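Local coordinates for UTP-glucose-1-phosphate uridylyltransferase 2 (Trypanosoma brucei, PDB 3GUE), which probably catalyses the reaction of UTP with alpha-D-glucose 1-phosphate to give UDP-glucose and diphosphate, at residues A[27-30]-A[31-35]; A[151-155]-A[156-160]; A[282-286]-A[287-291]; A[425-428]-A[429-433]. All coordinates share one frame; numbering follows the deposited sequence.

Contact 1: A[27-30]-A[31-35]; sequences KCIH and IFLIQ. With DTU ((2R,3S)-1,4-dimercaptobutane-2,3-diol), chain H.
I34 reaches back one helical turn to H30, and its long branch does most of the touching. CB sits 3.7 Å from the backbone O of H30. CG1, turned toward the side of the residue's own N (chi1 -78°), comes closer, 3.4 Å from that same O. CD1 at the tip then meets both NE2 of the H30 imidazole and the backbone O of H30, each at 3.4 Å. The two side chains cross obliquely. Beneath them runs the regular i to i+4 bonding of helix 26-40: I31 N to K27 O, F32 N to C28 O, L33 N to I29 O and I34 N to H30 O. On the neighbouring flank of the helix, I29 and L33 lie side by side and point the same way, CG2 of I29 3.9 Å from CD1 of L33. I29 and F32 also pack against helix 10-21. C28, I31, F32 and Q35 line another side, where a (2R,3S)-1,4-dimercaptobutane-2,3-diol, probably from the crystallisation liquor, is bound. Its C1 lies 3.4 Å from F32 CB and at the edge of the phenyl ring, near its plane, while CG2 of I31 is 3.8 Å from its C3. The amide NE2 of Q35 gives O3 of the diol a weak hydrogen bond of 3.0 Å, bent to 129° at the hydrogen.

Contact 2: A[151-155]-A[156-160]; sequences YEVFD and SDIEL
V153 O is gripped by two backbone donors, D157 N at 2.8 Å and I158 N at 3.1 Å, which arrive from opposite faces of the carbonyl plane. F154 O takes E159 N at 2.9 Å, this time in the carbonyl plane. The i to i+5 pairs, V153 with I158 and F154 with E159, make the wide pi-type turn that closes short helix 154-158 and releases the chain into strand 159-161. Within the second segment, S156 OG donates to the anti lone pair of D157 OD1 at 2.8 Å. One water gives its protons to D155 O and E159 O; a second gives its own to D155 OD1 and E159 OE1. In the packing, the F154 ring receives E159 CB over one face, 4.3 Å from the centroid, in a CH-pi contact offset toward the rim. With CG anti to the backbone N (chi1 -166°), E159 lays its carboxylate beside CE2 and CZ of F154, OE2 3.6 Å from CZ and the planes 60° apart. I158 CG2 approaches F154 CD1 at 3.9 Å. The carboxylates of D155 and E159 stand close, OD1 to OE1 4.6 Å. The bridging water, the D155-K141 salt bridge and the hydrogen bonds of E159 to S137 and N132 would offset this repulsion and probably let both stay ionised.

Contact 3: A[282-286]-A[287-291]; sequences AQCPK and EDEDS. With SO4 (sulfate ion), chain G.
C284 swings its thiol toward D288, with SG anti to its own backbone N (chi1 -180°). SG settles 3.8 Å from CB of D288 and 3.6 Å from that residue's carbonyl O, so the thiol lies against the D288 backbone where helix 289-292 begins. P285 comes next and is flanked by two acidic side chains. Its CB lies 3.4 Å from OE2 of E287, whose chain is bent at chi2 (80°) so that the carboxylate folds back along the proline. On the D288 side, CD of the ring stands 3.9 Å from OD2, the ring and the aspartate meeting at a slant. Y46, in a loop, also touches P285. The backbone O of P285 accepts D288 N at 2.8 Å, the donor standing well above the carbonyl plane. This is an i to i+3 bond, and the chain repeats it at K286, whose O takes E289 N at 3.2 Å, again from above the plane. These steep bonds belong to a 3-10 turn that leads from strand 275-280, which ends at the UDP-glucose-binding E280, into short helix 289-292. D288 occupies the N-cap position, yet its carboxylate makes no capping bond; OD2 instead accepts the backbone N of E49. Three residues beyond D288, S291 OG donates at 2.8 Å to O3 of a sulfate, probably from the crystallisation liquor, which N294 and K297 hold as well.

Contact 4: A[425-428]-A[429-433]; sequences KLVK and GGVPS
V427 and G430 are joined through their backbones. G430 N donates to V427 O at 2.9 Å and closes a type I beta turn, with K428 and G429 at its two corners. The donor stands far above the carbonyl plane, so the bond is not aimed at a lone pair. In return, V427 CA makes a CA-H...O contact of 3.5 Å with G430 O, tying the same two residues a second time. After the turn the backbone of G430 is extended at phi 150°, a conformation open in practice only to glycine. A water adds a further polar link: it lies 2.6 Å from K425 O, to which it probably donates, and accepts from G429 N at 2.8 Å, bridging the last helical turn to the loop. The apolar part is small. V427 and V431 run side by side in the same direction; CG1 of V427, anti to its carbonyl carbon (chi1 -77°), meets CG2 of V431 at 4.1 Å. Both valines rest on L382 of helix 378-385, P432 touches both L382 and F448, and L426 packs on strand 446-448, and the turn links helix 420-427 to the loop that leads to strand 437-443.

In the fold
The four contacts follow one another along the chain without nesting, and none touches another. Contacts 1 and 3 are linked by one small antiparallel sheet: helix 26-40 packs on its strands 165-169 and 344-349, while A282 and Q283 at the start of contact 3 touch strand 329-334; their centres are about 27 Å apart. Contact 2 leads into strand 159-161, the edge of the large mixed sheet of the GT-A nucleotidyltransferase core, its centre about 40 Å from that of contact 3. Contact 4, its centre about 45 Å from that of contact 1, precedes strand 437-443 of the C-terminal parallel sheet. Contacts 1 to 3 each have a side chain about 10 to 12 Å from the bound UDP-glucose, whereas contact 4 lies away from it.

Contact 1: A[27-30]-A[31-35]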
loop_
_atom_site.group_PDB
_atom_site.type_symbol
_atom_site.label_atom_id
_atom_site.label_comp_id
_atom_site.label_asym_id
_atom_site.label_seq_id
_atom_site.Cartn_x
_atom_site.Cartn_y
_atom_site.Cartn_z
ATOM N N LYS A 27 -1.493 -18.471 -16.028
ATOM C CA LYS A 27 -2.097 -17.203 -16.462
ATOM C C LYS A 27 -1.229 -16.002 -16.108
ATOM O O LYS A 27 -1.186 -15.050 -16.860
ATOM C CB LYS A 27 -3.530 -17.029 -15.974
ATOM C CG LYS A 27 -4.543 -17.885 -16.695
ATOM C CD LYS A 27 -4.907 -17.374 -18.087
ATOM C CE LYS A 27 -6.016 -18.245 -18.670
ATOM N NZ LYS A 27 -6.254 -18.003 -20.120
ATOM N N CYS A 28 -0.532 -16.058 -14.974
ATOM C CA CYS A 28 0.409 -14.986 -14.603
ATOM C C CYS A 28 1.552 -14.866 -15.635
ATOM O O CYS A 28 1.914 -13.753 -16.047
ATOM C CB CYS A 28 0.961 -15.189 -13.190
ATOM S SG CYS A 28 2.372 -14.118 -12.816
ATOM N N ILE A 29 2.108 -16.004 -16.056
ATOM C CA ILE A 29 3.161 -16.020 -17.088
ATOM C C ILE A 29 2.629 -15.330 -18.356
ATOM O O ILE A 29 3.251 -14.414 -18.870
ATOM C CB ILE A 29 3.698 -17.448 -17.373
ATOM C CG1 ILE A 29 4.384 -18.026 -16.119
ATOM C CG2 ILE A 29 4.664 -17.439 -18.595
ATOM C CD1 ILE A 29 4.620 -19.508 -16.135
ATOM N N HIS A 30 1.454 -15.754 -18.806
ATOM C CA HIS A 30 0.775 -15.174 -19.975
ATOM C C HIS A 30 0.557 -13.642 -19.886
ATOM O O HIS A 30 0.885 -12.918 -20.822
ATOM C CB HIS A 30 -0.523 -15.957 -20.243
ATOM C CG HIS A 30 -1.425 -15.345 -21.270
ATOM N ND1 HIS A 30 -2.795 -15.327 -21.135
ATOM C CD2 HIS A 30 -1.157 -14.738 -22.450
ATOM C CE1 HIS A 30 -3.333 -14.726 -22.182
ATOM N NE2 HIS A 30 -2.360 -14.363 -22.997
ATOM N N ILE A 31 -0.017 -13.167 -18.779
ATOM C CA ILE A 31 -0.204 -11.735 -18.528
ATOM C C ILE A 31 1.162 -10.997 -18.511
ATOM O O ILE A 31 1.304 -9.935 -19.122
ATOM C CB ILE A 31 -0.990 -11.492 -17.202
ATOM C CG1 ILE A 31 -2.350 -12.228 -17.233
ATOM C CG2 ILE A 31 -1.161 -9.987 -16.899
ATOM C CD1 ILE A 31 -3.243 -11.994 -15.971
ATOM N N PHE A 32 2.153 -11.561 -17.830
ATOM C CA PHE A 32 3.504 -10.988 -17.815
ATOM C C PHE A 32 4.118 -10.841 -19.219
ATOM O O PHE A 32 4.742 -9.824 -19.517
ATOM C CB PHE A 32 4.445 -11.786 -16.880
ATOM C CG PHE A 32 5.889 -11.279 -16.877
ATOM C CD1 PHE A 32 6.276 -10.241 -16.037
ATOM C CD2 PHE A 32 6.844 -11.834 -17.742
ATOM C CE1 PHE A 32 7.590 -9.763 -16.058
ATOM C CE2 PHE A 32 8.143 -11.360 -17.773
ATOM C CZ PHE A 32 8.526 -10.338 -16.934
ATOM N N LEU A 33 3.954 -11.852 -20.069
ATOM C CA LEU A 33 4.602 -11.841 -21.381
ATOM C C LEU A 33 3.890 -10.884 -22.335
ATOM O O LEU A 33 4.519 -10.333 -23.232
ATOM C CB LEU A 33 4.754 -13.255 -21.983
ATOM C CG LEU A 33 5.724 -14.180 -21.248
ATOM C CD1 LEU A 33 5.714 -15.578 -21.815
ATOM C CD2 LEU A 33 7.113 -13.596 -21.313
ATOM N N ILE A 34 2.591 -10.671 -22.093
ATOM C CA ILE A 34 1.830 -9.578 -22.720
ATOM C C ILE A 34 2.501 -8.244 -22.411
ATOM O O ILE A 34 2.839 -7.497 -23.338
ATOM C CB ILE A 34 0.340 -9.562 -22.241
ATOM C CG1 ILE A 34 -0.436 -10.657 -22.969
ATOM C CG2 ILE A 34 -0.319 -8.203 -22.477
ATOM C CD1 ILE A 34 -1.688 -11.127 -22.250
ATOM N N GLN A 35 2.690 -7.963 -21.116
ATOM C CA GLN A 35 3.340 -6.736 -20.650
ATOM C C GLN A 35 4.789 -6.585 -21.143
ATOM O O GLN A 35 5.216 -5.474 -21.474
ATOM C CB GLN A 35 3.336 -6.671 -19.119
ATOM C CG GLN A 35 1.971 -6.811 -18.448
ATOM C CD GLN A 35 2.086 -6.904 -16.954
ATOM O OE1 GLN A 35 3.040 -7.490 -16.433
ATOM N NE2 GLN A 35 1.130 -6.309 -16.246
HETATM S S1 DTU H . 3.884 -8.493 -13.827
HETATM C C1 DTU H . 3.047 -10.003 -14.366
HETATM C C2 DTU H . 1.846 -10.376 -13.533
HETATM O O2 DTU H . 1.444 -11.659 -13.943
HETATM C C3 DTU H . 0.653 -9.402 -13.610
HETATM O O3 DTU H . 1.019 -8.060 -13.840
HETATM C C4 DTU H . -0.036 -9.409 -12.274
HETATM S S4 DTU H . -1.238 -10.735 -12.198
#

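Contact 2: A[151-155]-A[156-160]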
loop_
_atom_site.group_PDB
_atom_site.type_symbol
_atom_site.label_atom_id
_atom_site.label_comp_id
_atom_site.label_asym_id
_atom_site.label_seq_id
_atom_site.Cartn_x
_atom_site.Cartn_y
_atom_site.Cartn_z
ATOM N N TYR A 151 -2.900 -19.047 13.252
ATOM C CA TYR A 151 -1.846 -20.037 12.912
ATOM C C TYR A 151 -2.378 -21.422 12.518
ATOM O O TYR A 151 -1.935 -21.989 11.509
ATOM C CB TYR A 151 -0.819 -20.180 14.042
ATOM C CG TYR A 151 0.385 -20.994 13.629
ATOM C CD1 TYR A 151 1.423 -20.409 12.888
ATOM C CD2 TYR A 151 0.467 -22.361 13.929
ATOM C CE1 TYR A 151 2.515 -21.163 12.464
ATOM C CE2 TYR A 151 1.569 -23.128 13.513
ATOM C CZ TYR A 151 2.583 -22.511 12.781
ATOM O OH TYR A 151 3.677 -23.240 12.365
ATOM N N GLU A 152 -3.325 -21.948 13.301
ATOM C CA GLU A 152 -3.849 -23.299 13.081
ATOM C C GLU A 152 -4.635 -23.451 11.769
ATOM O O GLU A 152 -4.918 -24.580 11.325
ATOM C CB GLU A 152 -4.673 -23.770 14.285
ATOM C CG GLU A 152 -3.878 -23.783 15.612
ATOM C CD GLU A 152 -4.735 -24.045 16.882
ATOM O OE1 GLU A 152 -5.993 -23.940 16.809
ATOM O OE2 GLU A 152 -4.134 -24.371 17.948
ATOM N N VAL A 153 -4.981 -22.322 11.146
ATOM C CA VAL A 153 -5.676 -22.315 9.838
ATOM C C VAL A 153 -4.968 -21.425 8.796
ATOM O O VAL A 153 -5.540 -21.082 7.750
ATOM C CB VAL A 153 -7.184 -21.934 9.963
ATOM C CG1 VAL A 153 -7.912 -22.951 10.818
ATOM C CG2 VAL A 153 -7.367 -20.519 10.526
ATOM N N PHE A 154 -3.709 -21.084 9.069
ATOM C CA PHE A 154 -2.909 -20.258 8.170
ATOM C C PHE A 154 -2.801 -20.818 6.723
ATOM O O PHE A 154 -3.178 -20.128 5.770
ATOM C CB PHE A 154 -1.526 -19.993 8.777
ATOM C CG PHE A 154 -0.678 -19.099 7.944
ATOM C CD1 PHE A 154 -0.775 -17.727 8.076
ATOM C CD2 PHE A 154 0.176 -19.630 6.977
ATOM C CE1 PHE A 154 -0.011 -16.885 7.298
ATOM C CE2 PHE A 154 0.978 -18.773 6.178
ATOM C CZ PHE A 154 0.857 -17.418 6.327
ATOM N N ASP A 155 -2.305 -22.040 6.555
ATOM C CA ASP A 155 -2.213 -22.625 5.219
ATOM C C ASP A 155 -3.594 -22.791 4.539
ATOM O O ASP A 155 -3.782 -22.366 3.399
ATOM C CB ASP A 155 -1.473 -23.974 5.234
ATOM C CG ASP A 155 0.037 -23.846 5.495
ATOM O OD1 ASP A 155 0.630 -22.735 5.395
ATOM O OD2 ASP A 155 0.639 -24.899 5.801
ATOM N N SER A 156 -4.562 -23.380 5.242
ATOM C CA SER A 156 -5.850 -23.737 4.615
ATOM C C SER A 156 -6.810 -22.556 4.389
ATOM O O SER A 156 -7.556 -22.545 3.406
ATOM C CB SER A 156 -6.560 -24.810 5.428
ATOM O OG SER A 156 -6.778 -24.373 6.749
ATOM N N ASP A 157 -6.793 -21.568 5.291
ATOM C CA ASP A 157 -7.766 -20.463 5.224
ATOM C C ASP A 157 -7.159 -19.050 5.023
ATOM O O ASP A 157 -7.644 -18.279 4.191
ATOM C CB ASP A 157 -8.693 -20.509 6.450
ATOM C CG ASP A 157 -9.618 -21.731 6.445
ATOM O OD1 ASP A 157 -9.162 -22.862 6.738
ATOM O OD2 ASP A 157 -10.823 -21.549 6.166
ATOM N N ILE A 158 -6.074 -18.751 5.730
ATOM C CA ILE A 158 -5.567 -17.389 5.830
ATOM C C ILE A 158 -4.717 -16.971 4.623
ATOM O O ILE A 158 -4.942 -15.911 4.041
ATOM C CB ILE A 158 -4.754 -17.193 7.161
ATOM C CG1 ILE A 158 -5.610 -17.541 8.403
ATOM C CG2 ILE A 158 -4.100 -15.825 7.240
ATOM C CD1 ILE A 158 -6.410 -16.372 8.990
ATOM N N GLU A 159 -3.764 -17.809 4.219
ATOM C CA GLU A 159 -2.829 -17.370 3.205
ATOM C C GLU A 159 -3.428 -17.346 1.814
ATOM O O GLU A 159 -4.122 -18.291 1.414
ATOM C CB GLU A 159 -1.544 -18.208 3.192
ATOM C CG GLU A 159 -0.447 -17.535 2.362
ATOM C CD GLU A 159 0.919 -18.198 2.540
ATOM O OE1 GLU A 159 1.032 -19.399 2.298
ATOM O OE2 GLU A 159 1.874 -17.486 2.899
ATOM N N LEU A 160 -3.121 -16.267 1.097
ATOM C CA LEU A 160 -3.327 -16.178 -0.349
ATOM C C LEU A 160 -1.957 -15.883 -0.929
ATOM O O LEU A 160 -1.450 -14.766 -0.809
ATOM C CB LEU A 160 -4.342 -15.075 -0.706
ATOM C CG LEU A 160 -4.802 -14.971 -2.172
ATOM C CD1 LEU A 160 -5.816 -16.055 -2.587
ATOM C CD2 LEU A 160 -5.352 -13.619 -2.437
HETATM O O HOH W 1 -5.402 -20.405 2.435
HETATM O O HOH W 2 2.432 -21.652 3.883
#

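Contact 3: A[282-286]-A[287-291]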
loop_
_atom_site.group_PDB
_atom_site.type_symbol
_atom_site.label_atom_id
_atom_site.label_comp_id
_atom_site.label_asym_id
_atom_site.label_seq_id
_atom_site.Cartn_x
_atom_site.Cartn_y
_atom_site.Cartn_z
ATOM N N ALA A 282 4.690 5.435 -9.810
ATOM C CA ALA A 282 5.444 4.779 -10.874
ATOM C C ALA A 282 4.941 5.088 -12.297
ATOM O O ALA A 282 5.613 4.765 -13.282
ATOM C CB ALA A 282 5.448 3.292 -10.646
ATOM N N GLN A 283 3.775 5.718 -12.396
ATOM C CA GLN A 283 3.166 6.058 -13.693
ATOM C C GLN A 283 3.365 7.531 -14.011
ATOM O O GLN A 283 2.921 8.023 -15.045
ATOM C CB GLN A 283 1.674 5.709 -13.690
ATOM C CG GLN A 283 1.380 4.221 -13.770
ATOM C CD GLN A 283 -0.081 3.905 -13.508
ATOM O OE1 GLN A 283 -0.673 4.420 -12.547
ATOM N NE2 GLN A 283 -0.677 3.033 -14.348
ATOM N N CYS A 284 4.034 8.243 -13.113
ATOM C CA CYS A 284 4.204 9.671 -13.284
ATOM C C CYS A 284 5.582 9.983 -13.849
ATOM O O CYS A 284 6.597 9.714 -13.200
ATOM C CB CYS A 284 3.914 10.451 -11.984
ATOM S SG CYS A 284 4.107 12.243 -12.167
ATOM N N PRO A 285 5.620 10.541 -15.077
ATOM C CA PRO A 285 6.871 10.912 -15.727
ATOM C C PRO A 285 7.579 11.993 -14.945
ATOM O O PRO A 285 6.931 12.874 -14.376
ATOM C CB PRO A 285 6.419 11.475 -17.077
ATOM C CG PRO A 285 5.050 10.994 -17.254
ATOM C CD PRO A 285 4.458 10.880 -15.918
ATOM N N LYS A 286 8.906 11.919 -14.929
ATOM C CA LYS A 286 9.746 12.869 -14.201
ATOM C C LYS A 286 9.302 14.350 -14.365
ATOM O O LYS A 286 9.126 15.055 -13.374
ATOM C CB LYS A 286 11.214 12.639 -14.601
ATOM C CG LYS A 286 12.229 13.556 -13.957
ATOM C CD LYS A 286 13.568 13.457 -14.676
ATOM C CE LYS A 286 14.187 14.831 -14.871
ATOM N NZ LYS A 286 15.674 14.799 -14.891
ATOM N N GLU A 287 9.083 14.790 -15.607
ATOM C CA GLU A 287 8.662 16.188 -15.921
ATOM C C GLU A 287 7.341 16.625 -15.248
ATOM O O GLU A 287 7.053 17.827 -15.142
ATOM C CB GLU A 287 8.554 16.415 -17.443
ATOM C CG GLU A 287 9.468 15.518 -18.326
ATOM C CD GLU A 287 8.883 14.125 -18.512
ATOM O OE1 GLU A 287 9.573 13.135 -18.167
ATOM O OE2 GLU A 287 7.712 14.031 -18.960
ATOM N N ASP A 288 6.559 15.646 -14.788
ATOM C CA ASP A 288 5.234 15.886 -14.215
ATOM C C ASP A 288 5.148 15.787 -12.692
ATOM O O ASP A 288 4.051 15.827 -12.141
ATOM C CB ASP A 288 4.209 14.919 -14.827
ATOM C CG ASP A 288 3.922 15.209 -16.288
ATOM O OD1 ASP A 288 4.423 16.218 -16.843
ATOM O OD2 ASP A 288 3.192 14.407 -16.878
ATOM N N GLU A 289 6.286 15.661 -12.015
ATOM C CA GLU A 289 6.290 15.487 -10.550
ATOM C C GLU A 289 5.573 16.643 -9.833
ATOM O O GLU A 289 4.832 16.408 -8.884
ATOM C CB GLU A 289 7.728 15.288 -10.017
ATOM C CG GLU A 289 7.877 15.111 -8.482
ATOM C CD GLU A 289 7.071 13.947 -7.908
ATOM O OE1 GLU A 289 6.000 13.638 -8.448
ATOM O OE2 GLU A 289 7.487 13.352 -6.883
ATOM N N ASP A 290 5.813 17.875 -10.297
ATOM C CA ASP A 290 5.196 19.069 -9.726
ATOM C C ASP A 290 3.663 19.013 -9.771
ATOM O O ASP A 290 3.002 19.193 -8.744
ATOM C CB ASP A 290 5.770 20.359 -10.367
ATOM C CG ASP A 290 7.219 20.617 -9.960
ATOM O OD1 ASP A 290 7.696 19.921 -9.034
ATOM O OD2 ASP A 290 7.885 21.515 -10.545
ATOM N N SER A 291 3.106 18.722 -10.945
ATOM C CA SER A 291 1.676 18.415 -11.086
ATOM C C SER A 291 1.234 17.227 -10.204
ATOM O O SER A 291 0.294 17.349 -9.410
ATOM C CB SER A 291 1.336 18.148 -12.558
ATOM O OG SER A 291 1.629 19.264 -13.378
HETATM S S SO4 G . 0.178 22.384 -12.304
HETATM O O1 SO4 G . 1.316 22.909 -13.072
HETATM O O2 SO4 G . -0.870 23.405 -12.238
HETATM O O3 SO4 G . -0.332 21.179 -12.962
HETATM O O4 SO4 G . 0.653 22.010 -10.974
#

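Contact 4: A[425-428]-A[429-433]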
loop_
_atom_site.group_PDB
_atom_site.type_symbol
_atom_site.label_atom_id
_atom_site.label_comp_id
_atom_site.label_asym_id
_atom_site.label_seq_id
_atom_site.Cartn_x
_atom_site.Cartn_y
_atom_site.Cartn_z
ATOM N N LYS A 425 18.963 5.617 13.764
ATOM C CA LYS A 425 19.716 6.604 14.541
ATOM C C LYS A 425 18.896 7.813 15.016
ATOM O O LYS A 425 19.138 8.355 16.117
ATOM C CB LYS A 425 20.999 7.025 13.807
ATOM C CG LYS A 425 22.187 6.112 14.215
ATOM C CD LYS A 425 23.207 5.883 13.120
ATOM C CE LYS A 425 22.998 4.525 12.463
ATOM N NZ LYS A 425 23.658 3.404 13.238
ATOM N N LEU A 426 17.925 8.222 14.193
ATOM C CA LEU A 426 17.078 9.379 14.487
ATOM C C LEU A 426 16.221 9.213 15.762
ATOM O O LEU A 426 16.112 10.146 16.576
ATOM C CB LEU A 426 16.179 9.699 13.271
ATOM C CG LEU A 426 15.291 10.930 13.384
ATOM C CD1 LEU A 426 16.206 12.175 13.480
ATOM C CD2 LEU A 426 14.311 11.078 12.196
ATOM N N VAL A 427 15.610 8.030 15.906
ATOM C CA VAL A 427 14.693 7.706 16.991
ATOM C C VAL A 427 15.310 6.792 18.075
ATOM O O VAL A 427 14.633 6.433 19.047
ATOM C CB VAL A 427 13.442 6.971 16.456
ATOM C CG1 VAL A 427 12.470 7.942 15.787
ATOM C CG2 VAL A 427 13.835 5.829 15.525
ATOM N N LYS A 428 16.571 6.410 17.885
ATOM C CA LYS A 428 17.320 5.559 18.804
ATOM C C LYS A 428 17.119 5.971 20.264
ATOM O O LYS A 428 16.774 5.153 21.112
ATOM C CB LYS A 428 18.803 5.661 18.437
ATOM C CG LYS A 428 19.752 4.944 19.334
ATOM C CD LYS A 428 21.118 5.603 19.276
ATOM C CE LYS A 428 21.822 5.372 17.960
ATOM N NZ LYS A 428 23.034 6.242 17.897
ATOM N N GLY A 429 17.356 7.249 20.548
ATOM C CA GLY A 429 17.249 7.756 21.918
ATOM C C GLY A 429 15.877 8.291 22.262
ATOM O O GLY A 429 15.681 8.859 23.341
ATOM N N GLY A 430 14.928 8.122 21.337
ATOM C CA GLY A 430 13.562 8.575 21.551
ATOM C C GLY A 430 12.754 8.993 20.337
ATOM O O GLY A 430 13.225 9.725 19.461
ATOM N N VAL A 431 11.502 8.542 20.307
ATOM C CA VAL A 431 10.534 9.055 19.328
ATOM C C VAL A 431 9.988 10.350 19.930
ATOM O O VAL A 431 9.483 10.320 21.054
ATOM C CB VAL A 431 9.366 8.034 19.075
ATOM C CG1 VAL A 431 8.422 8.525 17.946
ATOM C CG2 VAL A 431 9.917 6.666 18.747
ATOM N N PRO A 432 10.101 11.489 19.205
ATOM C CA PRO A 432 9.599 12.765 19.725
ATOM C C PRO A 432 8.070 12.820 19.723
ATOM O O PRO A 432 7.427 12.056 18.999
ATOM C CB PRO A 432 10.182 13.802 18.739
ATOM C CG PRO A 432 10.231 13.034 17.429
ATOM C CD PRO A 432 10.696 11.651 17.864
ATOM N N SER A 433 7.509 13.697 20.560
ATOM C CA SER A 433 6.076 14.008 20.551
ATOM C C SER A 433 5.857 14.810 19.259
ATOM O O SER A 433 6.605 15.743 18.974
ATOM C CB SER A 433 5.703 14.814 21.812
ATOM O OG SER A 433 4.347 15.250 21.872
HETATM O O HOH W 3 18.603 8.906 18.630
#